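Local coordinates for secreted protein (Kutzneria albida DSM 43870, PDB 5M6Q) that probably catalyses acyl transfer from protein glutamine side chains, as a microbial transglutaminase that can cross-link or label proteins, at residues 53-58 with 112-117; 128-133 with 207-212; 104-109 with 154-159; 2-7 with 197-202; 79-84 with 122-127. One frame throughout, in Å; residues are numbered along the deposited sequence.

Interaction 1 of 5, residues 53-58 with 112-117; sequences LNREDL and ALPSWI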
# COMPACT_ATOMS: atom_id res chain seq x y z
N LEU A 53 3.19 -6.86 -3.64
CA LEU A 53 3.62 -7.40 -2.35
C LEU A 53 4.17 -8.82 -2.48
O LEU A 53 4.99 -9.23 -1.67
CB LEU A 53 2.47 -7.38 -1.35
CG LEU A 53 2.06 -5.96 -0.97
CD1 LEU A 53 0.71 -5.97 -0.29
CD2 LEU A 53 3.12 -5.34 -0.06
N ASN A 54 3.73 -9.55 -3.51
CA ASN A 54 4.37 -10.83 -3.87
C ASN A 54 4.17 -11.84 -2.74
O ASN A 54 5.05 -12.64 -2.45
CB ASN A 54 5.86 -10.63 -4.17
CG ASN A 54 6.50 -11.86 -4.83
OD1 ASN A 54 5.81 -12.70 -5.39
ND2 ASN A 54 7.83 -11.96 -4.75
N ARG A 55 3.01 -11.77 -2.12
CA ARG A 55 2.73 -12.57 -0.93
C ARG A 55 1.47 -13.38 -1.06
O ARG A 55 0.36 -12.83 -1.00
CB ARG A 55 2.64 -11.67 0.28
CG ARG A 55 4.00 -11.38 0.84
CD ARG A 55 3.88 -10.50 2.02
NE ARG A 55 3.00 -11.04 3.04
CZ ARG A 55 2.66 -10.37 4.13
NH1 ARG A 55 3.14 -9.14 4.31
NH2 ARG A 55 1.85 -10.90 5.04
N GLU A 56 1.64 -14.69 -1.20
CA GLU A 56 0.51 -15.57 -1.44
C GLU A 56 -0.44 -15.65 -0.26
O GLU A 56 -1.58 -16.05 -0.42
CB GLU A 56 1.01 -16.96 -1.80
CG GLU A 56 1.80 -17.62 -0.69
CD GLU A 56 2.28 -19.00 -1.09
OE1 GLU A 56 1.43 -19.89 -1.32
OE2 GLU A 56 3.52 -19.17 -1.21
N ASP A 57 0.03 -15.26 0.92
CA ASP A 57 -0.81 -15.29 2.12
C ASP A 57 -1.78 -14.12 2.19
O ASP A 57 -2.61 -14.04 3.11
CB ASP A 57 0.06 -15.32 3.38
CG ASP A 57 0.98 -14.11 3.50
OD1 ASP A 57 1.60 -13.71 2.48
OD2 ASP A 57 1.09 -13.56 4.61
N LEU A 58 -1.69 -13.20 1.23
CA LEU A 58 -2.56 -12.03 1.21
C LEU A 58 -3.54 -12.07 0.05
O LEU A 58 -3.18 -12.39 -1.07
CB LEU A 58 -1.73 -10.75 1.12
CG LEU A 58 -0.85 -10.47 2.33
CD1 LEU A 58 0.06 -9.31 2.03
CD2 LEU A 58 -1.70 -10.18 3.55
N ALA A 112 2.46 -7.41 11.75
CA ALA A 112 2.77 -7.06 10.36
C ALA A 112 3.75 -8.04 9.73
O ALA A 112 3.74 -8.23 8.53
CB ALA A 112 3.32 -5.65 10.27
N LEU A 113 4.60 -8.67 10.55
CA LEU A 113 5.53 -9.67 10.04
C LEU A 113 4.84 -10.98 9.63
O LEU A 113 4.11 -11.58 10.42
CB LEU A 113 6.60 -9.98 11.08
CG LEU A 113 7.72 -10.93 10.67
CD1 LEU A 113 8.78 -10.20 9.87
CD2 LEU A 113 8.31 -11.58 11.92
N PRO A 114 5.07 -11.43 8.39
CA PRO A 114 4.62 -12.79 8.05
C PRO A 114 5.62 -13.84 8.54
O PRO A 114 6.65 -14.03 7.91
CB PRO A 114 4.53 -12.76 6.53
CG PRO A 114 5.53 -11.71 6.11
CD PRO A 114 5.52 -10.68 7.20
N SER A 115 5.29 -14.53 9.63
CA SER A 115 6.19 -15.52 10.25
C SER A 115 6.72 -16.62 9.32
O SER A 115 7.84 -17.09 9.51
CB SER A 115 5.48 -16.19 11.43
OG SER A 115 4.99 -15.21 12.32
N TRP A 116 5.94 -17.02 8.33
CA TRP A 116 6.34 -18.14 7.47
C TRP A 116 7.32 -17.75 6.35
O TRP A 116 7.86 -18.63 5.67
CB TRP A 116 5.10 -18.79 6.87
CG TRP A 116 4.42 -17.89 5.91
CD1 TRP A 116 3.52 -16.92 6.19
CD2 TRP A 116 4.61 -17.87 4.49
NE1 TRP A 116 3.12 -16.29 5.04
CE2 TRP A 116 3.77 -16.86 3.98
CE3 TRP A 116 5.39 -18.62 3.60
CZ2 TRP A 116 3.70 -16.57 2.61
CZ3 TRP A 116 5.32 -18.33 2.25
CH2 TRP A 116 4.48 -17.31 1.77
N ILE A 117 7.54 -16.46 6.14
CA ILE A 117 8.55 -16.02 5.19
C ILE A 117 9.83 -15.64 5.94
O ILE A 117 9.80 -14.82 6.85
CB ILE A 117 8.05 -14.84 4.33
CG1 ILE A 117 6.79 -15.23 3.57
CG2 ILE A 117 9.14 -14.38 3.36
CD1 ILE A 117 6.08 -14.05 2.91
O HOH W 1 3.19 -6.67 6.27
O HOH W 2 1.21 -9.34 7.15
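The carbonyl oxygen of Ala112 is gripped by two waters, and both waters sit at the edge of the Arg55 guanidinium, in its plane. Water 2 spans NH2 of Arg55 and O of Ala112, accepting at 2.7 Å from Arg55 NH2; water 1 does the same from NH1. The direct gap from Arg55 NH1 to Ala112 O is 4.4 Å, so the link between Arg55 and Ala112 runs through water. Within its own type I turn, Arg55 to Leu58, the guanidinium holds Asp57 side-on: NE meets OD1, and Arg55 NH2 meets Asp57 OD2 at 2.8 Å with an N-H...O angle of 172°. The bend at chi3 (56°) sets NE off the extended part of the chain. Pro114 CG then covers one face, 3.7 Å from Arg55 CZ, while Leu58 CD1 lies over the opposite face. The arrangement joins two loops, one following helix 47-53 and the other leading into strand 122-131, and Arg55 NH1 also bonds Phe221 O of strand 214-223. An alanine at Arg55 would probably leave the Asp57 carboxylate without its charged mate and Pro114 without the flat group it packs on. Farther out, the Asp57 carboxylate meets the Trp116 indole at its edge, CG lying 3.4 Å from Trp116 NE1 with the two planes 79° apart. Glu56 CG and OE2 reach Trp116 CH2, the latter at 3.6 Å.

Interaction 2 of 5, residues 128-133 with 207-212; sequences SKRFYS and RPLQDF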
# COMPACT_ATOMS: atom_id res chain seq x y z
N SER A 128 -0.49 3.67 -0.86
CA SER A 128 -1.40 4.65 -0.33
C SER A 128 -2.81 4.26 -0.66
O SER A 128 -3.13 3.94 -1.81
CB SER A 128 -1.12 6.04 -0.90
OG SER A 128 -2.05 6.96 -0.35
N LYS A 129 -3.67 4.30 0.35
CA LYS A 129 -5.04 3.92 0.17
C LYS A 129 -5.96 5.11 0.40
O LYS A 129 -5.82 5.83 1.39
CB LYS A 129 -5.41 2.77 1.12
CG LYS A 129 -6.86 2.37 1.08
CD LYS A 129 -7.18 1.45 2.29
CE LYS A 129 -8.65 1.12 2.37
NZ LYS A 129 -9.16 0.43 1.13
N ARG A 130 -6.89 5.30 -0.52
CA ARG A 130 -7.90 6.32 -0.39
C ARG A 130 -9.25 5.63 -0.18
O ARG A 130 -9.55 4.61 -0.81
CB ARG A 130 -7.95 7.21 -1.63
CG ARG A 130 -6.59 7.83 -2.01
CD ARG A 130 -6.73 8.89 -3.11
NE ARG A 130 -7.65 9.98 -2.74
CZ ARG A 130 -7.97 10.99 -3.54
NH1 ARG A 130 -7.43 11.09 -4.75
NH2 ARG A 130 -8.82 11.92 -3.12
N PHE A 131 -10.04 6.17 0.72
CA PHE A 131 -11.29 5.53 1.10
C PHE A 131 -12.28 6.54 1.68
O PHE A 131 -11.99 7.73 1.78
CB PHE A 131 -11.01 4.39 2.10
CG PHE A 131 -10.37 4.84 3.40
CD1 PHE A 131 -9.01 5.12 3.47
CD2 PHE A 131 -11.14 4.96 4.56
CE1 PHE A 131 -8.42 5.50 4.66
CE2 PHE A 131 -10.55 5.35 5.77
CZ PHE A 131 -9.19 5.62 5.82
N TYR A 132 -13.46 6.04 2.03
CA TYR A 132 -14.54 6.86 2.56
C TYR A 132 -14.65 6.62 4.07
O TYR A 132 -14.58 5.49 4.53
CB TYR A 132 -15.84 6.52 1.84
CG TYR A 132 -17.06 7.33 2.22
CD1 TYR A 132 -17.04 8.71 2.21
CD2 TYR A 132 -18.24 6.70 2.56
CE1 TYR A 132 -18.18 9.44 2.54
CE2 TYR A 132 -19.38 7.41 2.88
CZ TYR A 132 -19.35 8.77 2.86
OH TYR A 132 -20.50 9.45 3.20
N SER A 133 -14.81 7.70 4.82
CA SER A 133 -14.74 7.65 6.28
C SER A 133 -15.98 7.04 6.90
O SER A 133 -15.90 6.43 7.96
CB SER A 133 -14.54 9.05 6.85
OG SER A 133 -15.62 9.88 6.50
N ARG A 207 -5.45 13.77 -5.68
CA ARG A 207 -6.34 14.89 -5.99
C ARG A 207 -7.77 14.74 -5.41
O ARG A 207 -8.27 13.63 -5.27
CB ARG A 207 -6.41 15.09 -7.50
CG ARG A 207 -7.22 14.05 -8.21
CD ARG A 207 -7.01 14.09 -9.72
NE ARG A 207 -7.92 13.17 -10.38
CZ ARG A 207 -7.77 11.85 -10.39
NH1 ARG A 207 -6.73 11.28 -9.79
NH2 ARG A 207 -8.68 11.09 -11.01
N PRO A 208 -8.41 15.86 -5.06
CA PRO A 208 -9.77 15.87 -4.52
C PRO A 208 -10.75 15.12 -5.40
O PRO A 208 -10.77 15.32 -6.61
CB PRO A 208 -10.12 17.37 -4.47
CG PRO A 208 -8.80 18.04 -4.35
CD PRO A 208 -7.87 17.23 -5.19
N LEU A 209 -11.52 14.23 -4.79
CA LEU A 209 -12.48 13.42 -5.53
C LEU A 209 -13.72 13.23 -4.67
O LEU A 209 -13.62 13.21 -3.44
CB LEU A 209 -11.86 12.06 -5.90
CG LEU A 209 -10.78 12.03 -6.98
CD1 LEU A 209 -10.22 10.63 -7.13
CD2 LEU A 209 -11.34 12.53 -8.32
N GLN A 210 -14.87 13.10 -5.31
CA GLN A 210 -16.11 12.90 -4.56
C GLN A 210 -16.12 11.55 -3.85
O GLN A 210 -16.82 11.38 -2.86
CB GLN A 210 -17.34 13.01 -5.49
CG GLN A 210 -17.68 14.42 -6.00
CD GLN A 210 -17.95 15.42 -4.88
OE1 GLN A 210 -18.59 15.10 -3.88
NE2 GLN A 210 -17.45 16.63 -5.05
N ASP A 211 -15.39 10.58 -4.39
CA ASP A 211 -15.41 9.21 -3.88
C ASP A 211 -14.87 9.10 -2.46
O ASP A 211 -15.38 8.31 -1.66
CB ASP A 211 -14.57 8.27 -4.78
CG ASP A 211 -14.94 8.36 -6.24
OD1 ASP A 211 -14.67 9.40 -6.88
OD2 ASP A 211 -15.47 7.36 -6.76
N PHE A 212 -13.83 9.88 -2.16
CA PHE A 212 -12.99 9.64 -1.00
C PHE A 212 -12.79 10.86 -0.10
O PHE A 212 -12.62 11.96 -0.60
CB PHE A 212 -11.60 9.18 -1.45
CG PHE A 212 -11.62 8.13 -2.51
CD1 PHE A 212 -12.32 6.93 -2.31
CD2 PHE A 212 -10.93 8.32 -3.70
CE1 PHE A 212 -12.34 5.96 -3.28
CE2 PHE A 212 -10.92 7.35 -4.68
CZ PHE A 212 -11.64 6.16 -4.48
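Arg130 lies near the end of strand 122-131 and Phe212 in the loop before strand 214-223, and the backbones come closest just beyond the strand, with CA of Tyr132 and CA of Phe212 4.8 Å apart. Arg130 reaches across end-on: NH1 and NH2 both donate to the carbonyl oxygen of Arg207, at 2.7 Å from NH1 and 2.8 Å from NH2. The oxygen lies near the guanidinium plane, and NH2 stands 42° out of the carbonyl plane. CD2 of the tilted Phe212 ring lies over one face of the guanidinium, offset toward its rim, 3.8 Å from Arg130 NE; the planes are 57° apart. Arg130 CB makes a CH-pi contact with the same ring, 4.1 Å from the Phe212 ring centroid; Asp211 CB covers the ring's other face. Leu209 CD1 approaches Arg130 NH1 at 3.7 Å. Since NH1 also bonds Tyr205 O, one buried cation serves two backbone carbonyls, a charge probably stabilised by their dipoles.

Interaction 3 of 5, residues 104-109 with 154-159; sequences KRLKNV and TDQVDM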
# COMPACT_ATOMS: atom_id res chain seq x y z
N LYS A 104 8.34 1.11 18.59
CA LYS A 104 7.80 0.66 19.88
C LYS A 104 6.55 1.42 20.29
O LYS A 104 5.79 0.94 21.12
CB LYS A 104 8.87 0.76 20.98
CG LYS A 104 9.20 2.17 21.41
CD LYS A 104 10.33 2.18 22.45
CE LYS A 104 10.57 3.57 22.98
NZ LYS A 104 11.67 3.62 23.99
N ARG A 105 6.32 2.60 19.72
CA ARG A 105 5.12 3.35 20.07
C ARG A 105 3.93 2.99 19.19
O ARG A 105 2.85 3.50 19.40
CB ARG A 105 5.37 4.84 19.96
CG ARG A 105 6.59 5.31 20.72
CD ARG A 105 7.30 6.36 19.93
NE ARG A 105 6.75 7.70 20.12
CZ ARG A 105 6.81 8.65 19.19
NH1 ARG A 105 6.33 9.85 19.45
NH2 ARG A 105 7.35 8.39 18.00
N LEU A 106 4.13 2.12 18.21
CA LEU A 106 3.10 1.82 17.22
C LEU A 106 2.23 0.62 17.57
O LEU A 106 2.65 -0.25 18.32
CB LEU A 106 3.73 1.58 15.86
CG LEU A 106 4.53 2.76 15.30
CD1 LEU A 106 5.07 2.40 13.93
CD2 LEU A 106 3.65 3.97 15.25
N LYS A 107 1.04 0.55 16.99
CA LYS A 107 0.21 -0.65 17.08
C LYS A 107 0.44 -1.54 15.87
O LYS A 107 0.73 -1.05 14.79
CB LYS A 107 -1.26 -0.26 17.21
CG LYS A 107 -1.49 0.66 18.42
CD LYS A 107 -2.92 0.60 18.92
CE LYS A 107 -3.01 0.88 20.43
NZ LYS A 107 -2.47 2.22 20.79
N ASN A 108 0.35 -2.86 16.09
CA ASN A 108 0.29 -3.87 15.00
C ASN A 108 1.60 -4.17 14.30
O ASN A 108 1.59 -4.80 13.26
CB ASN A 108 -0.71 -3.45 13.93
CG ASN A 108 -2.02 -2.98 14.51
OD1 ASN A 108 -2.57 -3.62 15.41
ND2 ASN A 108 -2.54 -1.85 14.01
N VAL A 109 2.72 -3.73 14.86
CA VAL A 109 4.01 -3.95 14.21
C VAL A 109 4.39 -5.42 14.23
O VAL A 109 4.92 -5.95 13.26
CB VAL A 109 5.11 -3.09 14.87
CG1 VAL A 109 6.44 -3.31 14.16
CG2 VAL A 109 4.70 -1.62 14.85
N THR A 154 2.04 9.75 16.84
CA THR A 154 2.71 8.79 15.99
C THR A 154 2.25 8.86 14.54
O THR A 154 2.83 8.18 13.69
CB THR A 154 2.49 7.36 16.47
OG1 THR A 154 1.10 7.02 16.34
CG2 THR A 154 2.92 7.22 17.92
N ASP A 155 1.21 9.65 14.29
CA ASP A 155 0.63 9.77 12.95
C ASP A 155 -0.05 8.47 12.50
O ASP A 155 -0.42 8.33 11.33
CB ASP A 155 1.72 10.20 11.96
CG ASP A 155 1.17 10.85 10.70
OD1 ASP A 155 0.15 11.58 10.79
OD2 ASP A 155 1.78 10.65 9.63
N GLN A 156 -0.24 7.51 13.41
CA GLN A 156 -0.84 6.23 12.99
C GLN A 156 -2.35 6.33 12.90
O GLN A 156 -3.01 6.93 13.74
CB GLN A 156 -0.44 5.08 13.93
CG GLN A 156 -0.96 3.70 13.45
CD GLN A 156 -0.28 2.54 14.19
OE1 GLN A 156 0.32 2.73 15.24
NE2 GLN A 156 -0.36 1.34 13.62
N VAL A 157 -2.91 5.72 11.86
CA VAL A 157 -4.35 5.74 11.68
C VAL A 157 -4.89 4.37 12.06
O VAL A 157 -4.41 3.35 11.56
CB VAL A 157 -4.73 6.12 10.25
CG1 VAL A 157 -6.21 5.86 10.00
CG2 VAL A 157 -4.37 7.56 9.98
N ASP A 158 -5.87 4.36 12.95
CA ASP A 158 -6.51 3.12 13.35
C ASP A 158 -7.44 2.65 12.25
O ASP A 158 -8.47 3.27 12.01
CB ASP A 158 -7.28 3.33 14.66
CG ASP A 158 -7.74 2.01 15.29
OD1 ASP A 158 -7.72 0.96 14.61
OD2 ASP A 158 -8.12 2.02 16.48
N MET A 159 -7.12 1.53 11.61
CA MET A 159 -7.95 1.03 10.51
C MET A 159 -8.83 -0.16 10.89
O MET A 159 -9.47 -0.75 10.03
CB MET A 159 -7.06 0.63 9.32
CG MET A 159 -6.36 1.80 8.63
SD MET A 159 -7.46 3.00 7.85
CE MET A 159 -8.21 2.07 6.49
O HOH W 3 -5.01 -0.04 14.78
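An ST turn at Thr154, whose OG1 accepts from Gln156 N, lies within the loop between helix 141-146 and strand 174-179 that packs against the segment leading into helix 109-112; Leu106 CD2 lies 3.8 Å from Thr154 CB. Gln156 carries the polar part of the contact. Its CG is anti to the backbone N (chi1 -175°) and the chain beyond runs extended, and its terminal amide pairs with both backbone groups of Lys107. Lys107 N donates to Gln156 OE1 at 2.9 Å, in the carbonyl plane on a lone pair, with an N-H...O angle of 169°. In return Gln156 NE2 donates to Lys107 O, also at 2.9 Å and nearly straight at 174°. The two bonds use the amide as a peptide-group mimic, holding it against rotation and joining two loops that have no regular strand pairing between them. The neighbouring strand 66-67 lies alongside, where Phe67 touches both Leu106 and Gln156. Leu106 CD2 also packs at 3.6 Å from Gln156 OE1. On the outer side, Thr154 CG2 comes 4.0 Å from Arg105 CB, and the Arg105 guanidinium forms a salt bridge with Glu153. Water 3 links Asn108 ND2, which also bonds Asn64 O, to Asp158 OD1, accepting from Asn108 ND2 at 3.2 Å.

Interaction 4 of 5, residues 2-7 with 197-202; sequences PLAPPL and VYQSTL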
# COMPACT_ATOMS: atom_id res chain seq x y z
N PRO A 2 14.70 0.68 -13.55
CA PRO A 2 13.32 0.76 -13.06
C PRO A 2 12.30 0.06 -13.97
O PRO A 2 12.56 -0.22 -15.14
CB PRO A 2 13.06 2.28 -13.01
CG PRO A 2 14.07 2.88 -13.96
CD PRO A 2 15.28 2.01 -13.82
N LEU A 3 11.13 -0.23 -13.41
CA LEU A 3 10.08 -0.92 -14.15
C LEU A 3 9.68 -0.08 -15.36
O LEU A 3 9.48 -0.60 -16.46
CB LEU A 3 8.88 -1.19 -13.23
CG LEU A 3 7.74 -2.04 -13.82
CD1 LEU A 3 7.07 -2.88 -12.74
CD2 LEU A 3 6.72 -1.15 -14.49
N ALA A 4 9.57 1.23 -15.13
CA ALA A 4 9.17 2.18 -16.15
C ALA A 4 9.98 3.44 -15.96
O ALA A 4 10.46 3.71 -14.87
CB ALA A 4 7.68 2.48 -16.06
N PRO A 5 10.13 4.24 -17.02
CA PRO A 5 10.83 5.51 -16.82
C PRO A 5 9.99 6.47 -15.99
O PRO A 5 8.78 6.26 -15.83
CB PRO A 5 11.03 6.03 -18.25
CG PRO A 5 9.94 5.42 -19.03
CD PRO A 5 9.73 4.05 -18.43
N PRO A 6 10.62 7.50 -15.44
CA PRO A 6 9.84 8.54 -14.75
C PRO A 6 8.90 9.29 -15.70
O PRO A 6 8.95 9.15 -16.92
CB PRO A 6 10.92 9.48 -14.19
CG PRO A 6 12.14 9.21 -15.00
CD PRO A 6 12.08 7.75 -15.38
N LEU A 7 8.01 10.07 -15.11
CA LEU A 7 7.10 10.90 -15.88
C LEU A 7 7.84 12.10 -16.45
O LEU A 7 8.79 12.59 -15.85
CB LEU A 7 5.95 11.38 -15.00
CG LEU A 7 5.05 10.29 -14.45
CD1 LEU A 7 4.07 10.88 -13.45
CD2 LEU A 7 4.31 9.63 -15.60
N VAL A 197 -4.01 0.62 -16.24
CA VAL A 197 -3.05 0.93 -15.18
C VAL A 197 -2.57 2.37 -15.29
O VAL A 197 -2.36 2.89 -16.40
CB VAL A 197 -1.89 -0.08 -15.21
CG1 VAL A 197 -0.67 0.41 -14.42
CG2 VAL A 197 -2.37 -1.39 -14.63
N TYR A 198 -2.46 3.04 -14.15
CA TYR A 198 -2.00 4.42 -14.11
C TYR A 198 -0.69 4.55 -13.36
O TYR A 198 -0.49 3.90 -12.34
CB TYR A 198 -3.01 5.34 -13.43
CG TYR A 198 -4.38 5.34 -14.05
CD1 TYR A 198 -4.55 5.51 -15.42
CD2 TYR A 198 -5.51 5.21 -13.25
CE1 TYR A 198 -5.83 5.52 -15.98
CE2 TYR A 198 -6.78 5.22 -13.79
CZ TYR A 198 -6.93 5.38 -15.16
OH TYR A 198 -8.20 5.39 -15.68
N GLN A 199 0.17 5.42 -13.84
CA GLN A 199 1.40 5.76 -13.16
C GLN A 199 1.31 7.26 -12.91
O GLN A 199 1.42 8.05 -13.86
CB GLN A 199 2.62 5.38 -14.00
CG GLN A 199 3.96 5.80 -13.41
CD GLN A 199 5.10 5.67 -14.41
OE1 GLN A 199 4.87 5.40 -15.59
NE2 GLN A 199 6.33 5.87 -13.94
N SER A 200 1.08 7.65 -11.66
CA SER A 200 0.78 9.05 -11.35
C SER A 200 1.79 9.72 -10.43
O SER A 200 2.50 9.05 -9.67
CB SER A 200 -0.60 9.16 -10.71
OG SER A 200 -1.59 8.69 -11.60
N THR A 201 1.85 11.04 -10.50
CA THR A 201 2.48 11.78 -9.43
C THR A 201 1.63 11.60 -8.18
O THR A 201 0.43 11.32 -8.28
CB THR A 201 2.59 13.27 -9.72
OG1 THR A 201 1.27 13.81 -9.73
CG2 THR A 201 3.28 13.55 -11.05
N LEU A 202 2.23 11.79 -7.01
CA LEU A 202 1.48 11.74 -5.76
C LEU A 202 0.37 12.77 -5.74
O LEU A 202 -0.74 12.47 -5.31
CB LEU A 202 2.41 11.96 -4.56
CG LEU A 202 1.65 11.97 -3.23
CD1 LEU A 202 0.99 10.62 -2.97
CD2 LEU A 202 2.55 12.38 -2.07
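Gln199 spans the gap to the N-terminal segment, its CB directed toward residues 2-7. CG stands anti to the backbone N (chi1 175°) and the chain beyond stays extended, carrying CD to 4.2 Å from Leu7 CD2. At the tip, OE1 of Gln199 lies 4.1 Å from Ala4 CB, while NE2 donates to Pro5 O at 3.1 Å with an N-H...O angle of 163°. Arg14 NH1 also bonds Pro5 O, so that carbonyl has two donors. An alanine at Gln199 would probably leave Pro5 O without one of these donors and open a gap beside Leu7. Leu7 itself straddles the strand end: its CD2 is 3.7 Å from Gln199 O, and its CD1 is 3.7 Å from Thr201 CG2, the two side chains crossing at about a right angle. Thr201 OG1 meanwhile caps His204 N at the start of helix 202-205. The arrangement is that of a proline-rich N-terminal segment running beside strand 196-200 of the antiparallel sheet, its direction 37° from that of the strand's end, next to edge strand 13-17.

Interaction 5 of 5, residues 79-84 with 122-127; sequences ALNKIV and LKASIF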
# COMPACT_ATOMS: atom_id res chain seq x y z
N ALA A 79 12.82 2.03 9.29
CA ALA A 79 13.05 1.37 10.56
C ALA A 79 12.88 -0.16 10.42
O ALA A 79 13.71 -0.93 10.89
CB ALA A 79 12.11 1.92 11.63
N LEU A 80 11.81 -0.57 9.75
CA LEU A 80 11.54 -1.99 9.54
C LEU A 80 12.58 -2.66 8.65
O LEU A 80 13.00 -3.78 8.93
CB LEU A 80 10.15 -2.20 8.95
CG LEU A 80 8.98 -1.93 9.89
CD1 LEU A 80 7.72 -1.97 9.07
CD2 LEU A 80 8.94 -2.93 11.03
N ASN A 81 12.96 -1.99 7.56
CA ASN A 81 14.00 -2.53 6.68
C ASN A 81 15.31 -2.72 7.45
O ASN A 81 16.02 -3.70 7.26
CB ASN A 81 14.22 -1.63 5.47
CG ASN A 81 13.23 -1.90 4.35
OD1 ASN A 81 12.64 -2.98 4.27
ND2 ASN A 81 13.05 -0.93 3.47
N LYS A 82 15.63 -1.78 8.33
CA LYS A 82 16.83 -1.89 9.14
C LYS A 82 16.80 -3.15 10.03
O LYS A 82 17.79 -3.88 10.13
CB LYS A 82 17.01 -0.62 9.98
CG LYS A 82 18.31 -0.53 10.75
CD LYS A 82 18.44 0.87 11.37
CE LYS A 82 19.79 1.09 12.06
NZ LYS A 82 19.83 0.48 13.42
N ILE A 83 15.65 -3.44 10.63
CA ILE A 83 15.53 -4.65 11.45
C ILE A 83 15.56 -5.95 10.62
O ILE A 83 16.30 -6.87 10.96
CB ILE A 83 14.28 -4.62 12.31
CG1 ILE A 83 14.43 -3.54 13.39
CG2 ILE A 83 14.05 -6.00 12.94
CD1 ILE A 83 13.18 -3.30 14.21
N VAL A 84 14.79 -6.05 9.54
CA VAL A 84 14.80 -7.30 8.78
C VAL A 84 16.12 -7.48 8.01
O VAL A 84 16.43 -8.58 7.56
CB VAL A 84 13.60 -7.43 7.81
CG1 VAL A 84 12.29 -7.35 8.59
CG2 VAL A 84 13.68 -6.39 6.68
N LEU A 122 12.38 -10.45 2.96
CA LEU A 122 11.34 -9.43 3.11
C LEU A 122 11.87 -8.03 2.92
O LEU A 122 13.04 -7.75 3.17
CB LEU A 122 10.68 -9.53 4.49
CG LEU A 122 9.89 -10.82 4.74
CD1 LEU A 122 9.46 -10.87 6.18
CD2 LEU A 122 8.68 -10.94 3.79
N LYS A 123 10.99 -7.15 2.46
CA LYS A 123 11.28 -5.73 2.44
C LYS A 123 10.00 -4.97 2.79
O LYS A 123 8.90 -5.35 2.39
CB LYS A 123 11.81 -5.28 1.08
CG LYS A 123 10.88 -5.63 -0.05
CD LYS A 123 11.10 -4.76 -1.26
CE LYS A 123 10.40 -5.35 -2.49
NZ LYS A 123 10.47 -4.42 -3.66
N ALA A 124 10.15 -3.89 3.55
CA ALA A 124 9.03 -3.01 3.84
C ALA A 124 8.73 -2.15 2.62
O ALA A 124 9.62 -1.53 2.05
CB ALA A 124 9.34 -2.16 5.05
N SER A 125 7.46 -2.13 2.21
CA SER A 125 7.04 -1.39 1.03
C SER A 125 5.89 -0.47 1.41
O SER A 125 5.31 -0.63 2.47
CB SER A 125 6.62 -2.34 -0.08
OG SER A 125 7.74 -3.07 -0.53
N ILE A 126 5.60 0.51 0.56
CA ILE A 126 4.57 1.52 0.85
C ILE A 126 3.52 1.50 -0.24
O ILE A 126 3.82 1.34 -1.43
CB ILE A 126 5.18 2.93 0.99
CG1 ILE A 126 6.08 3.00 2.22
CG2 ILE A 126 4.09 4.03 1.06
CD1 ILE A 126 6.75 4.34 2.40
N PHE A 127 2.27 1.65 0.18
CA PHE A 127 1.22 1.97 -0.76
C PHE A 127 0.31 2.96 -0.08
O PHE A 127 0.34 3.08 1.14
CB PHE A 127 0.47 0.72 -1.22
CG PHE A 127 -0.18 -0.04 -0.12
CD1 PHE A 127 -1.47 0.28 0.29
CD2 PHE A 127 0.48 -1.08 0.51
CE1 PHE A 127 -2.09 -0.43 1.31
CE2 PHE A 127 -0.13 -1.78 1.54
CZ PHE A 127 -1.42 -1.46 1.93
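At the start of strand 122-127, the carbonyl oxygen of Leu122 packs against the methyl CG2 of Val84 in helix 79-84, with Val84 CG2 3.8 Å from Leu122 O. Helix and strand run antiparallel, their short axes 174° apart and 7.3 Å at closest approach, so successive strand residues meet earlier helix residues. At Lys123 the bond to CB points away from the helix overall, although its CA lies 3.6 Å from Asn81 OD1. Ala124 is the centre of the contact, and its CA is 5.7 Å from that of Asn81. Its backbone N donates to Asn81 OD1 at 2.7 Å with an N-H...O angle of 165°, the donor tilted somewhat from the plane of the side-chain carbonyl. Asn81 CG lies anti to its own carbonyl carbon, beside the backbone N (chi1 -84°), and from there OD1 extends to the strand. The same oxygen packs 3.5 Å from Ala124 CB, which also touches Leu80 CB at 4.0 Å. The small methyl group thus fits against two consecutive helix residues. Gln77 NE2 bonds the carbonyl oxygen of Ala124 from one turn earlier in helix 70-84. Past Ala124 the strand pairs on through Ser125, whose backbone bonds Ala220 of strand 214-223. The helix side chains therefore supply Ala124 with both a donor and an acceptor, satisfying both backbone polar atoms of a buried strand residue, N through Asn81 and O through Gln77, where the helix packs against the sheet.

How the interactions relate
Starting at the N terminus, interaction 4 closes the longest loop, bringing residues 2-7 to strand 196-200; interactions 1, 3 and 5 all fall within it. Interaction 1 joins the loop after helix 47-53 to the one after helix 109-112, and crosses interaction 5, which sets helix 70-84 on strand 122-131; they touch where Ile117 packs on Leu122. Interaction 3 crosses both, and Val109 meets Leu80 of interaction 5. Interaction 2 takes up the far end of strand 122-131, following interaction 5 in series and lying across the chain's centre from it, with centres 26 Å apart. It crosses interactions 3 and 4, and Phe131 packs on Met159 of interaction 3.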